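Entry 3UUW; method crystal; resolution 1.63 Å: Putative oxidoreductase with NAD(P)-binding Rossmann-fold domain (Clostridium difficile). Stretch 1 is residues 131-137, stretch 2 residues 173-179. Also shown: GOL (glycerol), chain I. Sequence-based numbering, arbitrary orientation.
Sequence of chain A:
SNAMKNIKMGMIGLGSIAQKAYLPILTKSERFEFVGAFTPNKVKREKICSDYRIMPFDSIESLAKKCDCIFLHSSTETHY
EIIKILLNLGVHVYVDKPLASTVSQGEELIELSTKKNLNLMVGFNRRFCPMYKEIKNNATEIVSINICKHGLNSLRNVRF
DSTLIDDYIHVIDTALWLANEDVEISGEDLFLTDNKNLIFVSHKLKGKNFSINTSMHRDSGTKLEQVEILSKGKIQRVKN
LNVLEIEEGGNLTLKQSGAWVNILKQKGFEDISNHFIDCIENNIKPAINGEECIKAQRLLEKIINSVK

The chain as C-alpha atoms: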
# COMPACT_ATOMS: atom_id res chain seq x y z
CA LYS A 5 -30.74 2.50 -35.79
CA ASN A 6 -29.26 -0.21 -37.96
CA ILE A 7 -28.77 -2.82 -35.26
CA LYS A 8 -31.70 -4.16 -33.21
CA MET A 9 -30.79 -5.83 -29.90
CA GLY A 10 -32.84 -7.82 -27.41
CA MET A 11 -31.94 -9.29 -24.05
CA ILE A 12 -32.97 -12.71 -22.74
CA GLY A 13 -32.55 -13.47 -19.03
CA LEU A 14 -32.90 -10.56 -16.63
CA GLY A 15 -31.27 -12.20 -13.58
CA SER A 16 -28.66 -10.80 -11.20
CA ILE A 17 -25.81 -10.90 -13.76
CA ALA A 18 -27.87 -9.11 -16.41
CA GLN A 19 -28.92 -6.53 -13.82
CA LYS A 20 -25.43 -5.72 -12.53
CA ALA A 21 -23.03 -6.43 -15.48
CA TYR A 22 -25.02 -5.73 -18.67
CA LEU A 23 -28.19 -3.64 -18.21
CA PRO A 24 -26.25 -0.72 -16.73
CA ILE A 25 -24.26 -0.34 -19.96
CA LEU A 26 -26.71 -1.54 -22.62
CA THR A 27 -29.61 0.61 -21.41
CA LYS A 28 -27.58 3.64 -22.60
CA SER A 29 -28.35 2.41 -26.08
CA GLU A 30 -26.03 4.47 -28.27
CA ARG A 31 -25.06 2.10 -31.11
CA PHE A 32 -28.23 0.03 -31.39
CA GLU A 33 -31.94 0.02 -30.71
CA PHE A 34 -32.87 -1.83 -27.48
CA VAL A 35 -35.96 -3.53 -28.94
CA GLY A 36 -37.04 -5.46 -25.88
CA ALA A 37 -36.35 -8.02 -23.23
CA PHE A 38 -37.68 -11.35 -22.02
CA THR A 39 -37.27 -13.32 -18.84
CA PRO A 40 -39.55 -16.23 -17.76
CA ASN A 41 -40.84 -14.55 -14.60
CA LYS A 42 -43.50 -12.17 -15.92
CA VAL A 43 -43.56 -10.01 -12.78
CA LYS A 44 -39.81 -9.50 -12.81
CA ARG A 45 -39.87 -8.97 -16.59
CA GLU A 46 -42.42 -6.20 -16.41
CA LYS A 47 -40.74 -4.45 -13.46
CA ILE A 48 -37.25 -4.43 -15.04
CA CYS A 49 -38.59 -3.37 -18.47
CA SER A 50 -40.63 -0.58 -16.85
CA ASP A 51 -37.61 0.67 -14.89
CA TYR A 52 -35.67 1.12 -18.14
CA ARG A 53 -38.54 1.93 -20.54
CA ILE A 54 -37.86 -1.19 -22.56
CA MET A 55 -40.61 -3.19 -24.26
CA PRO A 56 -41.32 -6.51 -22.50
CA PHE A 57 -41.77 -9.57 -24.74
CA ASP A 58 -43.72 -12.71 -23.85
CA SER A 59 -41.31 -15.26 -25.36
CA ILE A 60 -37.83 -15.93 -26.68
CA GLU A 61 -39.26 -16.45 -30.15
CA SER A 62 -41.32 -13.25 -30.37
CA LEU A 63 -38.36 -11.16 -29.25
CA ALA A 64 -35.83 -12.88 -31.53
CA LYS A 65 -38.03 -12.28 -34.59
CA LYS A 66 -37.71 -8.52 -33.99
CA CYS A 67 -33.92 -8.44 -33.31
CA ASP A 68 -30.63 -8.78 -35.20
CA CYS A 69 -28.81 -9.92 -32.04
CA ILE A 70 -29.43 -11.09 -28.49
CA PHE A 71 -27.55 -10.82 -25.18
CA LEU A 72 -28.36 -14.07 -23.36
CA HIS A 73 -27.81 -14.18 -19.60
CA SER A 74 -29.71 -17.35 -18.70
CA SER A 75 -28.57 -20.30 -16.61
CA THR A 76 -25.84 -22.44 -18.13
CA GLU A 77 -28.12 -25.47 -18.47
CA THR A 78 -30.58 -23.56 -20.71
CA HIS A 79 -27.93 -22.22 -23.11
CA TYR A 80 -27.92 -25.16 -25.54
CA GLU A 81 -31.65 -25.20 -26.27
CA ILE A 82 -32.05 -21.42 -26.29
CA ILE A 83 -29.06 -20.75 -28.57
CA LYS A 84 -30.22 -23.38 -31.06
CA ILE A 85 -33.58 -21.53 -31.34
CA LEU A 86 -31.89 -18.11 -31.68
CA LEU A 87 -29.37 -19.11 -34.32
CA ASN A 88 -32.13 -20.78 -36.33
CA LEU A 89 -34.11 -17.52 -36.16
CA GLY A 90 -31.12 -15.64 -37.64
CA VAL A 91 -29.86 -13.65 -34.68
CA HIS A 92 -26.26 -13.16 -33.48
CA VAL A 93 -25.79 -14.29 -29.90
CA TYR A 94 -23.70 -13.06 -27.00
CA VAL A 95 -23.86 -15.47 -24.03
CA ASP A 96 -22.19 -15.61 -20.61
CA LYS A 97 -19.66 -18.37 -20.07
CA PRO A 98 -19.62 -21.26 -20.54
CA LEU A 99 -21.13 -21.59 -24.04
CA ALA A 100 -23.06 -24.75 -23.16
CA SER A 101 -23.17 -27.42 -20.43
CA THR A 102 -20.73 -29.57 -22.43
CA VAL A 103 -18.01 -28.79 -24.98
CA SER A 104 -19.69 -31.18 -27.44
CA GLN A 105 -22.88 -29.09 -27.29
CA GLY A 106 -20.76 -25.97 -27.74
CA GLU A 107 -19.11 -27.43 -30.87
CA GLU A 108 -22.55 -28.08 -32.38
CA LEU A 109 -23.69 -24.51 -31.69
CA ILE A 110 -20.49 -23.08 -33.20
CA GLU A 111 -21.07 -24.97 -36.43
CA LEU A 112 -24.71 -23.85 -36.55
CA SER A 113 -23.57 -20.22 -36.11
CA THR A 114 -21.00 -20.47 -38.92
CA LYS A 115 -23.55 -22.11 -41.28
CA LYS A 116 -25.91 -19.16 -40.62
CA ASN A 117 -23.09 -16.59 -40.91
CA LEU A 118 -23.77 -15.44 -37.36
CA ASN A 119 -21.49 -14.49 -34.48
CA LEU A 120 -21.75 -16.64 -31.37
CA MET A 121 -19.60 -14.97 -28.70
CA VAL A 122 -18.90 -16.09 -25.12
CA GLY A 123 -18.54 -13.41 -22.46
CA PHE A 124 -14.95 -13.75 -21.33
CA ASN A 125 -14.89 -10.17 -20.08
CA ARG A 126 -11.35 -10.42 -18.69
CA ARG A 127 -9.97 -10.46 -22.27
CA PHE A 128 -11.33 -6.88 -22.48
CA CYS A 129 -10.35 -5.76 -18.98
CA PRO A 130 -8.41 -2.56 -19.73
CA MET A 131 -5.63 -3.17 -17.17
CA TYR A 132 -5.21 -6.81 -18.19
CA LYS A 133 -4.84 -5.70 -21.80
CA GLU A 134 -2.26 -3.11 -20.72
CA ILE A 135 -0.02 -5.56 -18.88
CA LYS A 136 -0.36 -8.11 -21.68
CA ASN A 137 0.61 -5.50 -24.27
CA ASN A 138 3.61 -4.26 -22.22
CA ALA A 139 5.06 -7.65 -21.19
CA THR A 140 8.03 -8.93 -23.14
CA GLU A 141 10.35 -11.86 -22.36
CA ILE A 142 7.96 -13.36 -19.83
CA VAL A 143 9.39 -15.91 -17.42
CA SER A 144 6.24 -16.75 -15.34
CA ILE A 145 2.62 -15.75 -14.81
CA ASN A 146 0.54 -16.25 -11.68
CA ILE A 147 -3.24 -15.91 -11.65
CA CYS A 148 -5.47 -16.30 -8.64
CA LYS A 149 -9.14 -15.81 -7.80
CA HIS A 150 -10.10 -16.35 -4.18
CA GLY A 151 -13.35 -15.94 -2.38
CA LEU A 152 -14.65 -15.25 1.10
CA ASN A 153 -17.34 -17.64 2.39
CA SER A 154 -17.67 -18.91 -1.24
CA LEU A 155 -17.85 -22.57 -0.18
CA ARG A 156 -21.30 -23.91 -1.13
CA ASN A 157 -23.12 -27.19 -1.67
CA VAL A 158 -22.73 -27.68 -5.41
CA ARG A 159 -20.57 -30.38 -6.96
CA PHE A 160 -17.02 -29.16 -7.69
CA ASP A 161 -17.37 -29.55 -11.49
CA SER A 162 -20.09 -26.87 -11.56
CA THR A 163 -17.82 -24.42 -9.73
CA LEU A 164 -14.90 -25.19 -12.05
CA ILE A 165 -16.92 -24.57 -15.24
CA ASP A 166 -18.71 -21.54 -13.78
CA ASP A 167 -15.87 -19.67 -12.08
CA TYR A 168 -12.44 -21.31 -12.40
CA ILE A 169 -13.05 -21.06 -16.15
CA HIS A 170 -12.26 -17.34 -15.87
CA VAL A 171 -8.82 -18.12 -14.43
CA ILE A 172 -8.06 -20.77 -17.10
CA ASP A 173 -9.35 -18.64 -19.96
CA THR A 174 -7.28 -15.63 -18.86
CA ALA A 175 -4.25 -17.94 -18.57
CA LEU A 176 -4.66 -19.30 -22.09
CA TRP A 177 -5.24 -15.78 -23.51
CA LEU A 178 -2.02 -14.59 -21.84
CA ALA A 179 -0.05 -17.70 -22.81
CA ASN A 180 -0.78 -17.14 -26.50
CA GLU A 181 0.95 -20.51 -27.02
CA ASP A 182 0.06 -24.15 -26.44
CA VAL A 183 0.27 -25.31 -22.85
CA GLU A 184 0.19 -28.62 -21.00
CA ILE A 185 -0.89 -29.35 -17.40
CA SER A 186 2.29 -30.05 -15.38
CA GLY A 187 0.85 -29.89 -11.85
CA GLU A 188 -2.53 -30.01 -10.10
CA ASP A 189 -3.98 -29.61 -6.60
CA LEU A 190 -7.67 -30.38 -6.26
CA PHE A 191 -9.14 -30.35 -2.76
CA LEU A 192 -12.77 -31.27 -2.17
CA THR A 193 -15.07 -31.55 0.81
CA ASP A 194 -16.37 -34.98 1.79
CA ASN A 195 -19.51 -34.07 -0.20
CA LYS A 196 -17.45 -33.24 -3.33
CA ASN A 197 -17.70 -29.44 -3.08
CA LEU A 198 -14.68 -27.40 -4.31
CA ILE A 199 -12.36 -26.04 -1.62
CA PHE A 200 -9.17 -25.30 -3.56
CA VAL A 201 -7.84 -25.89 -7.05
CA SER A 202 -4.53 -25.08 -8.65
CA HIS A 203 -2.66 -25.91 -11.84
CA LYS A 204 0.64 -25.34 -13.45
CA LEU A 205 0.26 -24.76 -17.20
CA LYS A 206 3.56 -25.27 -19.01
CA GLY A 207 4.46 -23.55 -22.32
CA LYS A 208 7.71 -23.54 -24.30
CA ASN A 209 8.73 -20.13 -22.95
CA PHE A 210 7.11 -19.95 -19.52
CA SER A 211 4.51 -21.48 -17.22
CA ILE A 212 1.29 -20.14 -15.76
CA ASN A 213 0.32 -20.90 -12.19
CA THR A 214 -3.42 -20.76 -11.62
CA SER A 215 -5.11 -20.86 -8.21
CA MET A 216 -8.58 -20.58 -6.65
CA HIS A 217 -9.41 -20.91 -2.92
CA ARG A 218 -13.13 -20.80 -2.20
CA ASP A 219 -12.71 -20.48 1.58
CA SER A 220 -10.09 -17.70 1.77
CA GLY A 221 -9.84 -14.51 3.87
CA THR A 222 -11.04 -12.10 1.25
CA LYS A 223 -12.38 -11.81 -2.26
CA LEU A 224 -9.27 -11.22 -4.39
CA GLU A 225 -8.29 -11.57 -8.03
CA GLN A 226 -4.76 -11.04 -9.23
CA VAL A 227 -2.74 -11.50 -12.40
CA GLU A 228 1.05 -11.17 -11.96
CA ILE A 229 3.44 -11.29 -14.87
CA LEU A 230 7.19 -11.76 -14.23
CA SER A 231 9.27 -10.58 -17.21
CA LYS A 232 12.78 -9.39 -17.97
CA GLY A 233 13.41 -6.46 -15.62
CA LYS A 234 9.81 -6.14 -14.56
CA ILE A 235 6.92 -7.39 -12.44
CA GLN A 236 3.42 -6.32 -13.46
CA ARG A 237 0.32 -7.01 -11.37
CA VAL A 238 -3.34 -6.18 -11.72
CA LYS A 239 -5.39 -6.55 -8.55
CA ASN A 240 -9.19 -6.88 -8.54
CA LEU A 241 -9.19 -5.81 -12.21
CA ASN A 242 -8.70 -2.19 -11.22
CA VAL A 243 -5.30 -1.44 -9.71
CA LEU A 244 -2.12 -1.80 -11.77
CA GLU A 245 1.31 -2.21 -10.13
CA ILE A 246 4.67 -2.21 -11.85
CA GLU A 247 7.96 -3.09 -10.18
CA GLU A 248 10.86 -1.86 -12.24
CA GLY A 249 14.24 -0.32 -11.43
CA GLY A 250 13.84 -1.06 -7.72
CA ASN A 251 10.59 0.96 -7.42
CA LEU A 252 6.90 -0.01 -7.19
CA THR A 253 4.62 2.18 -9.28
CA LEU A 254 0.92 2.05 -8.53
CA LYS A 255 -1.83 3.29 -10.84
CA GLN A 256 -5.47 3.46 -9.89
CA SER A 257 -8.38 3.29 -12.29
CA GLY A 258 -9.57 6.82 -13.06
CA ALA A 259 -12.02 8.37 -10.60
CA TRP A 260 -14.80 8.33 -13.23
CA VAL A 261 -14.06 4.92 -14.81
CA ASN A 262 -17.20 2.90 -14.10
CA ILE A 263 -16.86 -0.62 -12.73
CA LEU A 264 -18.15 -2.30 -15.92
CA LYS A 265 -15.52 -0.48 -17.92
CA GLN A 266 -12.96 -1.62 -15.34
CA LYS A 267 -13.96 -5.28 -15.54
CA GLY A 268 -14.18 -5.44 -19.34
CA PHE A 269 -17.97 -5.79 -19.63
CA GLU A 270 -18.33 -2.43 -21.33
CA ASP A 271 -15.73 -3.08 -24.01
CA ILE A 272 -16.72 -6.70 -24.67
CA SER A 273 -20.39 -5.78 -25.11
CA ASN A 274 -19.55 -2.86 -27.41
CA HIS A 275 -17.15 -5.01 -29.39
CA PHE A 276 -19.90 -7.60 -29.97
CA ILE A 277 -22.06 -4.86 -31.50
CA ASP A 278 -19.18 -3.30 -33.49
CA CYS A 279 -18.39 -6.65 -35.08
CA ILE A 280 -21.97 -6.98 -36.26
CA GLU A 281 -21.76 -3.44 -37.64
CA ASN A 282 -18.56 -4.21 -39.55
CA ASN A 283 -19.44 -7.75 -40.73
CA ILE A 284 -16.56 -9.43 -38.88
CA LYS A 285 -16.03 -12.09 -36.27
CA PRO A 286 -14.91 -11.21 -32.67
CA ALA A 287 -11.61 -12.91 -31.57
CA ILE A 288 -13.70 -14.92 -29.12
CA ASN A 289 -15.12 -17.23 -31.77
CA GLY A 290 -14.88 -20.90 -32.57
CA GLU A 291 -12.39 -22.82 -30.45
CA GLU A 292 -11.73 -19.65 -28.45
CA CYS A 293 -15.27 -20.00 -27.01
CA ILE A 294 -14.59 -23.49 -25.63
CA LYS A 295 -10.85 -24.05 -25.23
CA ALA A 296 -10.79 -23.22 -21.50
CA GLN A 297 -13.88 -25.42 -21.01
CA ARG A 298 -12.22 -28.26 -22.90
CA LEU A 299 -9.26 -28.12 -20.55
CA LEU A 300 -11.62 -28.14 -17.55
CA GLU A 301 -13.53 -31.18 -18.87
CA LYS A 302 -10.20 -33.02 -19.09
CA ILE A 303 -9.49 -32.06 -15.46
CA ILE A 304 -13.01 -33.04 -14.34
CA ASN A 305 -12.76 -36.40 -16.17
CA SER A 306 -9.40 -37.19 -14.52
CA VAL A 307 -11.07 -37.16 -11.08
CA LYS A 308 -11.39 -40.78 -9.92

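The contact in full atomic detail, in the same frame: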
# COMPACT_ATOMS: atom_id res chain seq x y z
N MET A 131 -6.96 -3.05 -17.81
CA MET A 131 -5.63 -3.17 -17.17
C MET A 131 -4.97 -4.49 -17.52
O MET A 131 -3.76 -4.56 -17.65
CB MET A 131 -5.71 -2.94 -15.67
CG MET A 131 -5.92 -1.47 -15.32
SD MET A 131 -6.09 -1.26 -13.55
CE MET A 131 -5.86 0.53 -13.40
N TYR A 132 -5.77 -5.53 -17.74
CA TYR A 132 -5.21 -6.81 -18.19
C TYR A 132 -4.63 -6.66 -19.60
O TYR A 132 -3.57 -7.21 -19.91
CB TYR A 132 -6.24 -7.92 -18.21
CG TYR A 132 -6.63 -8.52 -16.85
CD1 TYR A 132 -6.06 -8.11 -15.66
CD2 TYR A 132 -7.53 -9.58 -16.79
CE1 TYR A 132 -6.39 -8.71 -14.45
CE2 TYR A 132 -7.87 -10.18 -15.58
CZ TYR A 132 -7.29 -9.74 -14.41
OH TYR A 132 -7.63 -10.35 -13.22
N LYS A 133 -5.35 -5.95 -20.46
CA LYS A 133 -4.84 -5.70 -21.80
C LYS A 133 -3.53 -4.91 -21.73
O LYS A 133 -2.60 -5.16 -22.53
CB LYS A 133 -5.87 -4.99 -22.68
CG LYS A 133 -7.01 -5.90 -23.09
CD LYS A 133 -8.08 -5.25 -23.99
CE LYS A 133 -7.51 -4.52 -25.21
NZ LYS A 133 -6.83 -5.46 -26.14
N GLU A 134 -3.47 -3.92 -20.85
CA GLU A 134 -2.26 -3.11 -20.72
C GLU A 134 -1.06 -3.95 -20.33
O GLU A 134 -0.02 -3.87 -20.98
CB GLU A 134 -2.47 -1.97 -19.75
CG GLU A 134 -1.28 -1.02 -19.70
CD GLU A 134 -1.60 0.30 -19.03
OE1 GLU A 134 -2.73 0.49 -18.54
OE2 GLU A 134 -0.68 1.16 -19.00
N ILE A 135 -1.19 -4.80 -19.32
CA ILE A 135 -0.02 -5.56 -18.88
C ILE A 135 0.35 -6.60 -19.92
O ILE A 135 1.52 -6.85 -20.13
CB ILE A 135 -0.16 -6.17 -17.44
CG1 ILE A 135 -1.30 -7.19 -17.33
CG2 ILE A 135 -0.35 -5.05 -16.41
CD1 ILE A 135 -1.28 -8.01 -15.99
N LYS A 136 -0.65 -7.15 -20.63
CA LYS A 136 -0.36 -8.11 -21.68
C LYS A 136 0.42 -7.43 -22.79
O LYS A 136 1.40 -7.97 -23.30
CB LYS A 136 -1.65 -8.68 -22.26
CG LYS A 136 -1.47 -9.73 -23.35
CD LYS A 136 -2.84 -10.17 -23.89
CE LYS A 136 -2.74 -11.24 -24.96
NZ LYS A 136 -2.24 -10.65 -26.24
N ASN A 137 -0.02 -6.24 -23.17
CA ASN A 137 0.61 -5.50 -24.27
C ASN A 137 2.04 -5.05 -23.93
O ASN A 137 2.90 -4.97 -24.82
CB ASN A 137 -0.23 -4.27 -24.63
CG ASN A 137 -1.51 -4.61 -25.36
OD1 ASN A 137 -1.67 -5.69 -25.93
ND2 ASN A 137 -2.44 -3.64 -25.39
N ASP A 173 -9.28 -19.38 -18.71
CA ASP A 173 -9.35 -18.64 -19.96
C ASP A 173 -8.35 -17.48 -20.01
O ASP A 173 -7.71 -17.23 -21.03
CB ASP A 173 -10.74 -18.07 -20.22
CG ASP A 173 -10.85 -17.47 -21.61
OD1 ASP A 173 -10.93 -18.26 -22.59
OD2 ASP A 173 -10.81 -16.22 -21.73
N THR A 174 -8.23 -16.75 -18.90
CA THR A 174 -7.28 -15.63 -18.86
C THR A 174 -5.85 -16.15 -19.05
O THR A 174 -5.04 -15.55 -19.78
CB THR A 174 -7.43 -14.84 -17.57
OG1 THR A 174 -8.78 -14.39 -17.45
CG2 THR A 174 -6.46 -13.66 -17.55
N ALA A 175 -5.54 -17.29 -18.43
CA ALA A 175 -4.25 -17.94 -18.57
C ALA A 175 -3.93 -18.25 -20.04
O ALA A 175 -2.84 -17.96 -20.52
CB ALA A 175 -4.19 -19.21 -17.72
N LEU A 176 -4.89 -18.87 -20.74
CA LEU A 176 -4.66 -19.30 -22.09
C LEU A 176 -4.53 -18.08 -23.02
O LEU A 176 -3.74 -18.10 -23.97
CB LEU A 176 -5.77 -20.26 -22.55
CG LEU A 176 -5.87 -21.61 -21.80
CD1 LEU A 176 -7.00 -22.42 -22.37
CD2 LEU A 176 -4.57 -22.38 -21.85
N TRP A 177 -5.29 -17.02 -22.73
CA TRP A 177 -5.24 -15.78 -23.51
C TRP A 177 -3.89 -15.10 -23.33
O TRP A 177 -3.33 -14.57 -24.30
CB TRP A 177 -6.41 -14.88 -23.09
CG TRP A 177 -6.39 -13.49 -23.58
CD1 TRP A 177 -6.61 -13.04 -24.85
CD2 TRP A 177 -6.24 -12.33 -22.77
NE1 TRP A 177 -6.58 -11.67 -24.88
CE2 TRP A 177 -6.37 -11.21 -23.61
CE3 TRP A 177 -6.03 -12.14 -21.41
CZ2 TRP A 177 -6.26 -9.91 -23.14
CZ3 TRP A 177 -5.92 -10.84 -20.94
CH2 TRP A 177 -6.04 -9.75 -21.81
N LEU A 178 -3.36 -15.14 -22.11
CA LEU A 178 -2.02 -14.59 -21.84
C LEU A 178 -0.90 -15.48 -22.37
O LEU A 178 0.15 -14.97 -22.79
CB LEU A 178 -1.81 -14.38 -20.34
CG LEU A 178 -2.58 -13.24 -19.71
CD1 LEU A 178 -2.47 -13.32 -18.17
CD2 LEU A 178 -2.11 -11.86 -20.24
N ALA A 179 -1.08 -16.79 -22.34
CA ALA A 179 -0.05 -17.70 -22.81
C ALA A 179 0.21 -17.45 -24.29
O ALA A 179 1.35 -17.40 -24.71
CB ALA A 179 -0.44 -19.15 -22.60
C1 GOL I . -7.77 -9.16 -28.19
O1 GOL I . -7.08 -10.28 -27.68
C2 GOL I . -8.37 -8.41 -27.01
O2 GOL I . -8.76 -9.35 -26.06
C3 GOL I . -9.59 -7.57 -27.39
O3 GOL I . -9.25 -6.21 -27.49

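Two helical segments pack here without a single direct hydrogen bond between them. Their axes run in broadly the same direction, 32° apart, and approach no closer than 11.2 Å, and the space between them is filled largely by longer side chains. The backbones are nearer at one end than at the other: the CA atoms of Lys 136 and Leu 178 lie 6.7 Å apart, against 9.1 Å for the CA atoms of Tyr 132 and Thr 174. Backbone bonds within each helix, such as Lys 136 N to Tyr 132 O (3.0 Å) and Leu 178 N to Thr 174 O (2.9 Å), hold the two scaffolds, and the contact between them is made mainly by side chains. Only 311 Å² is buried, counting both sides.

Trp 177 dominates. Its CA-to-CB bond points sideways, but with chi1 at t (169°) the indole reaches the other helix, and a flat, wide ring offers both a face and an edge. The face receives Lys 136, whose CD sits 3.8 Å from the centroid of the six-membered ring and 22° off its normal, a CH-pi contact. Three t rotamers in succession extend the aliphatic chain of Lys 136 across the indole, and CE comes within 3.4 Å of Trp 177 O. The ammonium adds little: NZ is 5.1 Å from the centroid of the five-membered ring, a weak cation-pi attraction at most. Here lysine serves chiefly as a methylene chain that covers an aromatic surface while keeping a charge at its tip.

The ring edge is lined by Tyr 132 and Lys 133, with Tyr 132 CB 4.0 Å from Trp 177 CZ3 and Lys 133 CG 4.1 Å from Trp 177 CZ2. These are apolar contacts made by carbons near the backbone; beyond these carbons the Lys 133 chain runs on to a glycerol, and the Tyr 132 ring reaches Thr 174.

Smaller apolar contacts complete the packing. Leu 178 also starts sideways, yet its CD2 reaches 3.8 Å from Lys 136 CB, so its apolar end packs against the methylene base of that lysine. Where the helices stand wider, the Tyr 132 ring helps span the distance, its CE2 4.2 Å from Thr 174 CG2. Both residues are buried, and their hydroxyls are hydrogen-bonded elsewhere in the structure, so their carbons can pack without leaving those polar groups unsatisfied.

The glycerol, probably from the crystallisation liquor, links the two stretches through hydrogen bonds from Trp 177 NE1 to O1 (3.2 Å) and from Lys 133 NZ to O3 (2.9 Å).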